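Local coordinates for protein acyl-coa oxidase (Arabidopsis thaliana, PDB 1W07) that oxidises long- and medium-chain acyl-CoAs to 2-trans-enoyl-CoAs in the peroxisome, using FAD and passing the electrons to oxygen as hydrogen peroxide, at residues D9-A14 / A303-A308; Q323-K328 / N332-L337; Y559-L564 / R590-Q595. The protein carries 1 engineered substitution. All coordinates share one frame; numbering follows the deposited sequence.

Interaction 1: residues D9-A14 / A303-A308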
loop_
_atom_site.group_PDB
_atom_site.type_symbol
_atom_site.label_atom_id
_atom_site.label_comp_id
_atom_site.label_asym_id
_atom_site.label_seq_id
_atom_site.Cartn_x
_atom_site.Cartn_y
_atom_site.Cartn_z
ATOM N N ASP B 9 11.348 8.574 29.253
ATOM C CA ASP B 9 11.782 7.295 29.800
ATOM C C ASP B 9 12.313 6.381 28.699
ATOM O O ASP B 9 13.316 5.687 28.885
ATOM C CB ASP B 9 10.624 6.612 30.537
ATOM C CG ASP B 9 11.036 5.305 31.180
ATOM O OD1 ASP B 9 12.031 5.313 31.933
ATOM O OD2 ASP B 9 10.377 4.268 30.936
ATOM N N GLU B 10 11.650 6.377 27.543
ATOM C CA GLU B 10 12.090 5.542 26.423
ATOM C C GLU B 10 13.503 5.942 26.005
ATOM O O GLU B 10 14.356 5.096 25.760
ATOM C CB GLU B 10 11.138 5.696 25.226
ATOM C CG GLU B 10 9.845 4.920 25.371
ATOM C CD GLU B 10 10.088 3.430 25.561
ATOM O OE1 GLU B 10 11.005 2.905 24.908
ATOM O OE2 GLU B 10 9.365 2.786 26.354
ATOM N N ARG B 11 13.738 7.246 25.933
ATOM C CA ARG B 11 15.041 7.749 25.547
ATOM C C ARG B 11 16.109 7.407 26.593
ATOM O O ARG B 11 17.297 7.299 26.271
ATOM C CB ARG B 11 14.968 9.261 25.304
ATOM C CG ARG B 11 13.922 9.623 24.231
ATOM C CD ARG B 11 14.138 10.986 23.551
ATOM N NE ARG B 11 13.445 11.010 22.254
ATOM C CZ ARG B 11 12.222 11.492 22.039
ATOM N NH1 ARG B 11 11.512 12.040 23.026
ATOM N NH2 ARG B 11 11.675 11.369 20.834
ATOM N N ASN B 12 15.698 7.221 27.844
ATOM C CA ASN B 12 16.652 6.873 28.885
ATOM C C ASN B 12 16.969 5.385 28.840
ATOM O O ASN B 12 17.914 4.934 29.469
ATOM C CB ASN B 12 16.131 7.264 30.272
ATOM C CG ASN B 12 16.213 8.759 30.524
ATOM O OD1 ASN B 12 17.024 9.455 29.913
ATOM N ND2 ASN B 12 15.389 9.255 31.443
ATOM N N LYS B 13 16.190 4.618 28.081
ATOM C CA LYS B 13 16.455 3.188 27.967
ATOM C C LYS B 13 17.577 2.901 26.976
ATOM O O LYS B 13 18.111 1.791 26.939
ATOM C CB LYS B 13 15.212 2.435 27.514
ATOM C CG LYS B 13 14.144 2.320 28.573
ATOM C CD LYS B 13 12.926 1.642 27.979
ATOM C CE LYS B 13 11.754 1.603 28.950
ATOM N NZ LYS B 13 10.529 1.045 28.294
ATOM N N ALA B 14 17.928 3.902 26.172
ATOM C CA ALA B 14 18.971 3.746 25.159
ATOM C C ALA B 14 20.259 3.199 25.748
ATOM O O ALA B 14 20.700 3.641 26.808
ATOM C CB ALA B 14 19.245 5.088 24.473
ATOM N N ALA B 303 6.117 5.397 13.169
ATOM C CA ALA B 303 5.536 4.193 13.735
ATOM C C ALA B 303 6.230 3.787 15.024
ATOM O O ALA B 303 5.561 3.334 15.965
ATOM C CB ALA B 303 5.571 3.042 12.706
ATOM N N THR B 304 7.551 3.969 15.108
ATOM C CA THR B 304 8.280 3.605 16.329
ATOM C C THR B 304 7.850 4.480 17.509
ATOM O O THR B 304 7.546 3.968 18.586
ATOM C CB THR B 304 9.841 3.692 16.129
ATOM O OG1 THR B 304 10.246 2.771 15.111
ATOM C CG2 THR B 304 10.566 3.320 17.412
ATOM N N ARG B 305 7.805 5.795 17.319
ATOM C CA ARG B 305 7.396 6.665 18.416
ATOM C C ARG B 305 5.948 6.398 18.804
ATOM O O ARG B 305 5.636 6.237 19.987
ATOM C CB ARG B 305 7.595 8.137 18.028
ATOM C CG ARG B 305 9.061 8.540 17.882
ATOM C CD ARG B 305 9.193 9.990 17.448
ATOM N NE ARG B 305 10.582 10.437 17.464
ATOM C CZ ARG B 305 11.024 11.535 16.869
ATOM N NH1 ARG B 305 12.308 11.853 16.943
ATOM N NH2 ARG B 305 10.188 12.307 16.193
ATOM N N TYR B 306 5.049 6.336 17.823
ATOM C CA TYR B 306 3.664 6.062 18.172
ATOM C C TYR B 306 3.499 4.703 18.861
ATOM O O TYR B 306 2.629 4.547 19.717
ATOM C CB TYR B 306 2.775 6.108 16.939
ATOM C CG TYR B 306 1.318 5.918 17.279
ATOM C CD1 TYR B 306 0.615 6.896 17.989
ATOM C CD2 TYR B 306 0.639 4.757 16.909
ATOM C CE1 TYR B 306 -0.728 6.720 18.313
ATOM C CE2 TYR B 306 -0.702 4.573 17.234
ATOM C CZ TYR B 306 -1.377 5.553 17.931
ATOM O OH TYR B 306 -2.704 5.366 18.245
ATOM N N SER B 307 4.315 3.719 18.484
ATOM C CA SER B 307 4.227 2.380 19.082
ATOM C C SER B 307 4.634 2.410 20.554
ATOM O O SER B 307 4.194 1.580 21.347
ATOM C CB SER B 307 5.123 1.388 18.338
ATOM O OG SER B 307 4.655 1.143 17.019
ATOM N N ALA B 308 5.480 3.368 20.905
ATOM C CA ALA B 308 5.946 3.522 22.280
ATOM C C ALA B 308 4.929 4.314 23.100
ATOM O O ALA B 308 4.875 4.189 24.323
ATOM C CB ALA B 308 7.292 4.226 22.299
#

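Interaction 2: residues Q323-K328 / N332-L337. With FAD (flavin-adenine dinucleotide), chain C.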
loop_
_atom_site.group_PDB
_atom_site.type_symbol
_atom_site.label_atom_id
_atom_site.label_comp_id
_atom_site.label_asym_id
_atom_site.label_seq_id
_atom_site.Cartn_x
_atom_site.Cartn_y
_atom_site.Cartn_z
ATOM N N GLN B 323 2.596 -0.991 26.198
ATOM C CA GLN B 323 2.941 -0.261 24.980
ATOM C C GLN B 323 2.926 -1.283 23.837
ATOM O O GLN B 323 3.502 -2.375 23.966
ATOM C CB GLN B 323 4.330 0.347 25.127
ATOM C CG GLN B 323 4.407 1.437 26.182
ATOM C CD GLN B 323 5.830 1.698 26.613
ATOM O OE1 GLN B 323 6.382 0.956 27.423
ATOM N NE2 GLN B 323 6.443 2.733 26.052
ATOM N N VAL B 324 2.282 -0.955 22.719
ATOM C CA VAL B 324 2.210 -1.918 21.631
ATOM C C VAL B 324 3.573 -2.315 21.120
ATOM O O VAL B 324 3.751 -3.429 20.627
ATOM C CB VAL B 324 1.313 -1.426 20.450
ATOM C CG1 VAL B 324 -0.119 -1.259 20.950
ATOM C CG2 VAL B 324 1.862 -0.141 19.842
ATOM N N ILE B 325 4.553 -1.428 21.273
ATOM C CA ILE B 325 5.902 -1.729 20.813
ATOM C C ILE B 325 6.537 -2.893 21.590
ATOM O O ILE B 325 7.580 -3.413 21.184
ATOM C CB ILE B 325 6.809 -0.492 20.901
ATOM C CG1 ILE B 325 8.080 -0.725 20.076
ATOM C CG2 ILE B 325 7.164 -0.189 22.353
ATOM C CD1 ILE B 325 8.940 0.534 19.896
ATOM N N ASP B 326 5.908 -3.294 22.696
ATOM C CA ASP B 326 6.376 -4.415 23.528
ATOM C C ASP B 326 5.934 -5.774 22.936
ATOM O O ASP B 326 6.451 -6.816 23.320
ATOM C CB ASP B 326 5.788 -4.332 24.945
ATOM C CG ASP B 326 6.511 -3.348 25.858
ATOM O OD1 ASP B 326 7.361 -2.562 25.384
ATOM O OD2 ASP B 326 6.203 -3.368 27.071
ATOM N N TYR B 327 4.959 -5.764 22.031
ATOM C CA TYR B 327 4.444 -7.001 21.436
ATOM C C TYR B 327 5.346 -7.506 20.314
ATOM O O TYR B 327 5.725 -6.741 19.427
ATOM C CB TYR B 327 3.024 -6.774 20.902
ATOM C CG TYR B 327 1.995 -6.473 21.982
ATOM C CD1 TYR B 327 1.044 -5.464 21.803
ATOM C CD2 TYR B 327 1.964 -7.202 23.174
ATOM C CE1 TYR B 327 0.094 -5.186 22.785
ATOM C CE2 TYR B 327 1.016 -6.932 24.159
ATOM C CZ TYR B 327 0.087 -5.918 23.961
ATOM O OH TYR B 327 -0.805 -5.606 24.966
ATOM N N LYS B 328 5.689 -8.795 20.351
ATOM C CA LYS B 328 6.565 -9.395 19.351
ATOM C C LYS B 328 6.084 -9.248 17.907
ATOM O O LYS B 328 6.899 -9.135 17.000
ATOM C CB LYS B 328 6.838 -10.869 19.706
ATOM C CG LYS B 328 7.962 -11.032 20.733
ATOM C CD LYS B 328 9.296 -10.591 20.131
ATOM C CE LYS B 328 10.456 -10.551 21.138
ATOM N NZ LYS B 328 10.425 -9.407 22.102
ATOM N N ASN B 332 8.237 -7.583 15.082
ATOM C CA ASN B 332 8.515 -8.363 13.877
ATOM C C ASN B 332 8.084 -7.617 12.617
ATOM O O ASN B 332 8.576 -7.892 11.526
ATOM C CB ASN B 332 7.789 -9.709 13.953
ATOM C CG ASN B 332 8.163 -10.641 12.813
ATOM O OD1 ASN B 332 9.341 -10.914 12.586
ATOM N ND2 ASN B 332 7.160 -11.127 12.086
ATOM N N ARG B 333 7.167 -6.669 12.769
ATOM C CA ARG B 333 6.701 -5.896 11.616
ATOM C C ARG B 333 7.481 -4.581 11.466
ATOM O O ARG B 333 7.768 -4.133 10.347
ATOM C CB ARG B 333 5.201 -5.592 11.766
ATOM C CG ARG B 333 4.303 -6.836 11.692
ATOM C CD ARG B 333 2.961 -6.608 12.390
ATOM N NE ARG B 333 2.137 -5.626 11.700
ATOM C CZ ARG B 333 1.048 -5.064 12.222
ATOM N NH1 ARG B 333 0.650 -5.382 13.449
ATOM N NH2 ARG B 333 0.348 -4.181 11.516
ATOM N N LEU B 334 7.845 -3.988 12.599
ATOM C CA LEU B 334 8.541 -2.704 12.623
ATOM C C LEU B 334 10.062 -2.756 12.617
ATOM O O LEU B 334 10.699 -2.044 11.848
ATOM C CB LEU B 334 8.074 -1.917 13.854
ATOM C CG LEU B 334 8.803 -0.605 14.198
ATOM C CD1 LEU B 334 8.529 0.449 13.139
ATOM C CD2 LEU B 334 8.324 -0.127 15.559
ATOM N N PHE B 335 10.641 -3.591 13.483
ATOM C CA PHE B 335 12.094 -3.677 13.578
ATOM C C PHE B 335 12.803 -4.071 12.281
ATOM O O PHE B 335 13.903 -3.591 12.014
ATOM C CB PHE B 335 12.486 -4.606 14.732
ATOM C CG PHE B 335 12.162 -4.040 16.101
ATOM C CD1 PHE B 335 12.421 -4.796 17.243
ATOM C CD2 PHE B 335 11.605 -2.768 16.254
ATOM C CE1 PHE B 335 12.132 -4.299 18.510
ATOM C CE2 PHE B 335 11.309 -2.253 17.530
ATOM C CZ PHE B 335 11.577 -3.030 18.659
ATOM N N PRO B 336 12.196 -4.949 11.466
ATOM C CA PRO B 336 12.867 -5.299 10.209
ATOM C C PRO B 336 12.920 -4.045 9.319
ATOM O O PRO B 336 13.874 -3.850 8.562
ATOM C CB PRO B 336 11.970 -6.402 9.642
ATOM C CG PRO B 336 11.468 -7.093 10.901
ATOM C CD PRO B 336 11.112 -5.899 11.767
ATOM N N LEU B 337 11.913 -3.175 9.420
ATOM C CA LEU B 337 11.902 -1.938 8.619
ATOM C C LEU B 337 12.923 -0.926 9.146
ATOM O O LEU B 337 13.535 -0.166 8.379
ATOM C CB LEU B 337 10.508 -1.321 8.628
ATOM C CG LEU B 337 9.389 -2.204 8.036
ATOM C CD1 LEU B 337 8.101 -1.411 8.060
ATOM C CD2 LEU B 337 9.744 -2.635 6.615
HETATM P PA FAD C . -4.764 -0.739 18.206
HETATM O O1A FAD C . -5.577 -1.867 18.714
HETATM O O2A FAD C . -4.386 0.346 19.140
HETATM O O5B FAD C . -3.444 -1.340 17.507
HETATM C C5B FAD C . -2.360 -0.499 17.102
HETATM C C4B FAD C . -1.125 -1.355 16.802
HETATM O O4B FAD C . -0.894 -2.169 17.970
HETATM C C3B FAD C . -1.401 -2.324 15.649
HETATM O O3B FAD C . -0.169 -2.691 15.023
HETATM C C2B FAD C . -2.011 -3.518 16.381
HETATM O O2B FAD C . -1.779 -4.712 15.629
HETATM C C1B FAD C . -1.099 -3.546 17.611
HETATM N N9A FAD C . -1.732 -4.275 18.731
HETATM C C8A FAD C . -2.721 -3.816 19.501
HETATM N N7A FAD C . -3.030 -4.724 20.423
HETATM C C5A FAD C . -2.224 -5.767 20.246
HETATM C C6A FAD C . -2.086 -6.984 20.902
HETATM N N6A FAD C . -2.837 -7.273 21.959
HETATM N N1A FAD C . -1.108 -7.880 20.452
HETATM C C2A FAD C . -0.297 -7.530 19.364
HETATM N N3A FAD C . -0.462 -6.364 18.764
HETATM C C4A FAD C . -1.394 -5.487 19.172
HETATM N N1 FAD C . -15.391 2.838 15.762
HETATM C C2 FAD C . -16.708 2.997 16.210
HETATM O O2 FAD C . -16.972 2.867 17.402
HETATM N N3 FAD C . -17.703 3.353 15.289
HETATM C C4 FAD C . -17.378 3.561 13.941
HETATM O O4 FAD C . -18.257 3.879 13.143
HETATM C C4X FAD C . -16.068 3.403 13.507
HETATM N N5 FAD C . -15.722 3.670 12.175
HETATM C C5X FAD C . -14.398 3.547 11.735
HETATM C C6 FAD C . -14.046 3.945 10.449
HETATM C C7 FAD C . -12.705 3.968 10.068
HETATM C C7M FAD C . -12.341 4.457 8.664
HETATM C C8 FAD C . -11.716 3.580 10.972
HETATM C C8M FAD C . -10.229 3.637 10.604
HETATM C C9 FAD C . -12.075 3.165 12.251
HETATM C C9A FAD C . -13.414 3.147 12.641
HETATM N N10 FAD C . -13.768 2.827 13.958
HETATM C C10 FAD C . -15.078 3.036 14.411
HETATM C "C1'" FAD C . -12.745 2.347 14.919
HETATM C "C2'" FAD C . -12.418 0.885 14.592
HETATM O "O2'" FAD C . -13.629 0.124 14.545
HETATM C "C3'" FAD C . -11.452 0.212 15.571
HETATM O "O3'" FAD C . -11.972 0.291 16.902
HETATM C "C4'" FAD C . -10.054 0.836 15.540
HETATM O "O4'" FAD C . -9.646 1.126 14.202
HETATM C "C5'" FAD C . -9.048 -0.121 16.180
HETATM O "O5'" FAD C . -7.723 0.345 15.929
HETATM P P FAD C . -6.791 0.878 17.125
HETATM O O1P FAD C . -6.416 2.272 16.803
HETATM O O2P FAD C . -7.454 0.599 18.418
HETATM O O3P FAD C . -5.504 -0.071 16.944
#

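Interaction 3: residues Y559-L564 / R590-Q595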
loop_
_atom_site.group_PDB
_atom_site.type_symbol
_atom_site.label_atom_id
_atom_site.label_comp_id
_atom_site.label_asym_id
_atom_site.label_seq_id
_atom_site.Cartn_x
_atom_site.Cartn_y
_atom_site.Cartn_z
ATOM N N TYR B 559 18.145 -7.627 9.857
ATOM C CA TYR B 559 17.836 -7.511 8.426
ATOM C C TYR B 559 18.062 -8.869 7.726
ATOM O O TYR B 559 17.170 -9.408 7.059
ATOM C CB TYR B 559 18.719 -6.416 7.789
ATOM C CG TYR B 559 18.491 -6.189 6.299
ATOM C CD1 TYR B 559 17.298 -5.633 5.814
ATOM C CD2 TYR B 559 19.435 -6.606 5.369
ATOM C CE1 TYR B 559 17.053 -5.514 4.423
ATOM C CE2 TYR B 559 19.205 -6.500 3.994
ATOM C CZ TYR B 559 18.030 -5.961 3.523
ATOM O OH TYR B 559 17.852 -5.871 2.155
ATOM N N ALA B 560 19.252 -9.430 7.910
ATOM C CA ALA B 560 19.607 -10.703 7.300
ATOM C C ALA B 560 18.721 -11.864 7.752
ATOM O O ALA B 560 18.170 -12.597 6.926
ATOM C CB ALA B 560 21.074 -11.020 7.580
ATOM N N LEU B 561 18.577 -12.033 9.059
ATOM C CA LEU B 561 17.768 -13.124 9.587
ATOM C C LEU B 561 16.296 -12.971 9.242
ATOM O O LEU B 561 15.580 -13.966 9.119
ATOM C CB LEU B 561 17.941 -13.231 11.103
ATOM C CG LEU B 561 19.363 -13.539 11.590
ATOM C CD1 LEU B 561 19.388 -13.646 13.114
ATOM C CD2 LEU B 561 19.831 -14.836 10.950
ATOM N N TYR B 562 15.833 -11.731 9.088
ATOM C CA TYR B 562 14.443 -11.499 8.725
ATOM C C TYR B 562 14.206 -11.969 7.296
ATOM O O TYR B 562 13.200 -12.616 7.005
ATOM C CB TYR B 562 14.095 -10.012 8.831
ATOM C CG TYR B 562 12.691 -9.726 8.363
ATOM C CD1 TYR B 562 11.597 -10.126 9.126
ATOM C CD2 TYR B 562 12.454 -9.093 7.145
ATOM C CE1 TYR B 562 10.303 -9.909 8.692
ATOM C CE2 TYR B 562 11.157 -8.862 6.698
ATOM C CZ TYR B 562 10.088 -9.277 7.480
ATOM O OH TYR B 562 8.793 -9.075 7.060
ATOM N N LEU B 563 15.131 -11.635 6.403
ATOM C CA LEU B 563 15.002 -12.038 5.000
ATOM C C LEU B 563 15.151 -13.551 4.875
ATOM O O LEU B 563 14.468 -14.188 4.068
ATOM C CB LEU B 563 16.054 -11.336 4.135
ATOM C CG LEU B 563 15.885 -9.828 3.855
ATOM C CD1 LEU B 563 17.029 -9.343 2.969
ATOM C CD2 LEU B 563 14.546 -9.571 3.170
ATOM N N LEU B 564 16.036 -14.138 5.674
ATOM C CA LEU B 564 16.214 -15.582 5.632
ATOM C C LEU B 564 14.881 -16.247 5.973
ATOM O O LEU B 564 14.447 -17.189 5.313
ATOM C CB LEU B 564 17.295 -15.999 6.629
ATOM C CG LEU B 564 17.829 -17.437 6.487
ATOM C CD1 LEU B 564 19.233 -17.522 7.037
ATOM C CD2 LEU B 564 16.923 -18.386 7.219
ATOM N N ARG B 590 14.367 -13.409 17.230
ATOM C CA ARG B 590 13.510 -13.057 18.370
ATOM C C ARG B 590 14.325 -12.328 19.451
ATOM O O ARG B 590 13.949 -11.249 19.936
ATOM C CB ARG B 590 12.911 -14.332 18.963
ATOM C CG ARG B 590 11.520 -14.169 19.548
ATOM C CD ARG B 590 11.183 -15.308 20.499
ATOM N NE ARG B 590 11.616 -16.605 19.978
ATOM C CZ ARG B 590 11.083 -17.207 18.919
ATOM N NH1 ARG B 590 10.085 -16.633 18.256
ATOM N NH2 ARG B 590 11.565 -18.372 18.509
ATOM N N SER B 591 15.447 -12.928 19.828
ATOM C CA SER B 591 16.326 -12.350 20.819
ATOM C C SER B 591 16.805 -10.959 20.396
ATOM O O SER B 591 16.881 -10.053 21.226
ATOM C CB SER B 591 17.519 -13.269 21.051
ATOM O OG SER B 591 18.531 -12.580 21.767
ATOM N N LEU B 592 17.132 -10.783 19.115
ATOM C CA LEU B 592 17.594 -9.480 18.617
ATOM C C LEU B 592 16.489 -8.432 18.744
ATOM O O LEU B 592 16.763 -7.252 18.961
ATOM C CB LEU B 592 18.060 -9.587 17.153
ATOM C CG LEU B 592 19.347 -10.386 16.899
ATOM C CD1 LEU B 592 19.571 -10.550 15.412
ATOM C CD2 LEU B 592 20.531 -9.677 17.518
ATOM N N TYR B 593 15.236 -8.851 18.607
ATOM C CA TYR B 593 14.139 -7.905 18.753
ATOM C C TYR B 593 14.136 -7.393 20.203
ATOM O O TYR B 593 14.093 -6.179 20.451
ATOM C CB TYR B 593 12.802 -8.574 18.439
ATOM C CG TYR B 593 12.575 -8.896 16.963
ATOM C CD1 TYR B 593 13.235 -8.199 15.950
ATOM C CD2 TYR B 593 11.638 -9.853 16.584
ATOM C CE1 TYR B 593 12.964 -8.450 14.581
ATOM C CE2 TYR B 593 11.349 -10.116 15.233
ATOM C CZ TYR B 593 12.013 -9.410 14.238
ATOM O OH TYR B 593 11.697 -9.669 12.912
ATOM N N THR B 594 14.185 -8.324 21.156
ATOM C CA THR B 594 14.206 -7.989 22.576
ATOM C C THR B 594 15.372 -7.072 22.912
ATOM O O THR B 594 15.256 -6.214 23.778
ATOM C CB THR B 594 14.297 -9.261 23.418
ATOM O OG1 THR B 594 13.128 -10.051 23.175
ATOM C CG2 THR B 594 14.402 -8.933 24.928
ATOM N N GLN B 595 16.498 -7.255 22.229
ATOM C CA GLN B 595 17.656 -6.411 22.483
ATOM C C GLN B 595 17.481 -5.014 21.895
ATOM O O GLN B 595 17.926 -4.021 22.473
ATOM C CB GLN B 595 18.917 -7.054 21.907
ATOM C CG GLN B 595 19.370 -8.269 22.684
ATOM C CD GLN B 595 20.465 -9.045 21.989
ATOM O OE1 GLN B 595 21.534 -8.512 21.702
ATOM N NE2 GLN B 595 20.202 -10.317 21.718
#

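Interaction 1: residues D9-A14 / A303-A308
With CG beside the backbone N (chi1 -78°) and a single bend at chi2 (-58°), Glu10 brings its CG methylene onto the methyl of Ala308, with Glu10 CG and Ala308 CB 4.1 Å apart. The carboxylate at the end of this bent chain forms a salt bridge with Lys13, three residues on, where Lys13 NZ stands 2.9 Å from Glu10 OE2 and approaches from above the carboxylate plane. OE2 also accepts from Gln323 NE2, while OE1 forms a salt bridge with Arg597. Cutting this acid back to alanine would probably leave Arg597 and Lys13 without the anion they share and open a gap beside the Ala308 methyl.

The second pair is polar. Arg11 and Arg305 both stretch out from CG to NE, and Arg11 NH2 comes 3.7 Å from Arg305 NE, which lies at the edge of the Arg11 guanidinium and near its plane; the two guanidinium planes stand 79° apart. These like charges are gathered by a common anion, since Asp605 takes Arg11 NE on OD2 and Arg305 NH1 on OD1.

Thus a short N-terminal helix is joined to the C-terminal end of helix 278-309 by the packing of Glu10 on Ala308 and, indirectly, through Asp605, which both arginines share. Helix 278-309 belongs to the C-alpha1 domain of acyl-CoA oxidases, and the contact borders its cofactor site, the Ala308 side chain being about 8 Å from that of the FAD-binding Arg310.

Interaction 2: residues Q323-K328 / N332-L337
Lys328 and Asn332 make the tightest join across this contact: Asn332 N donates to Lys328 O at 2.8 Å, an ordinary first-turn bond of helix 328-363, and Asn332 CB sits 3.2 Å from the same Lys328 O. Packing is slacker on the apolar side, where the Ile325 CD1 methyl reaches Leu334 CD2 at 4.4 Å and comes no nearer to the ring of Phe335, which it meets at the edge. The partly exposed side belongs to Asn332 and Arg333. The Asn332 amide turns away from the loop and bonds through OD1 to Tyr593, while residues of the second subunit pack against both.

FAD borders the contact on another side. Adenine N1A sits over one face of Tyr327, offset toward the rim, and Tyr327 CE1 is 3.4 Å from FAD C6A; Val324 CG1 approaches the ribose oxygen FAD O4B at 3.2 Å. A bend at chi3 (67°) steers the Arg333 guanidinium toward the ribose, where NH1 makes two weak bonds, 3.3 Å to FAD O2B and 3.2 Å to FAD O3B. Arg333 NE is tied to Glu394, which helps fix the rotation of the group. Residues of both subunits complete the site; what these two segments give the adenosine is mainly a tyrosine face and close packing, with two weak arginine bonds to the hydroxyls, the one to O3B the more bent.

Interaction 3: residues Y559-L564 / R590-Q595
Leu561 and Leu592 join two helices by apolar packing in the helical C-terminal region of the acyl-CoA oxidase fold, where helix 548-566 and helix 579-596 run roughly antiparallel as members of a helical bundle. The nearest CA atoms, Leu561 CA and Leu592 CA, are 9.7 Å apart, and the two leucine side chains bridge this spacing. Both leucines set CG beside the backbone N (chi1 -62° and -69°), and each then runs out to a CD1 methyl; the two chains cross at about a right angle, and Leu561 CD1 touches Leu592 CD1 tip to tip at 3.9 Å. Around this point Leu561 also rests on Trp477, and Leu592 on Leu478 and on Asn554, Tyr557 and Ile558 of helix 548-566.

A second, more polar meeting lies alongside, between Tyr562 and Tyr593. Both tyrosines also rest on Pro336, so the pair packs these two helices against helix 328-363, which also carries the FAD-binding Arg333. At the outer side of helix 579-596, Arg590 forms a salt bridge to Asp518 of the second subunit. Tyr562 holds its ring with CG anti to the backbone N (chi1 176°), beside the path of Tyr593, and the two side chains pass at a slant. What meets the ring is an oxygen already engaged elsewhere: Tyr593 OH, hydrogen-bonded to Asn332, comes 3.8 Å from Tyr562 CD1.

Overall arrangement
All three contacts are mostly buried and lie on the same side of the chain's centre, yet their chemistry changes along the row. Interaction 1 is dominated by charge, interaction 2 joins apolar packing to a cofactor site, and interaction 3 rests on leucine methyls and tyrosines. Interaction 2 is the hub. Its helix 328-363 follows helix 278-309 of interaction 1 in the chain and touches it through Leu334 and Thr304; interaction 3 joins two later helices, of which 579-596 packs on 328-363, with Lys328 NZ 3.0 Å from Thr594 OG1. Interactions 1 and 3 do not touch. Interactions 2 and 3 border the second subunit, whereas interaction 1 stays within one chain.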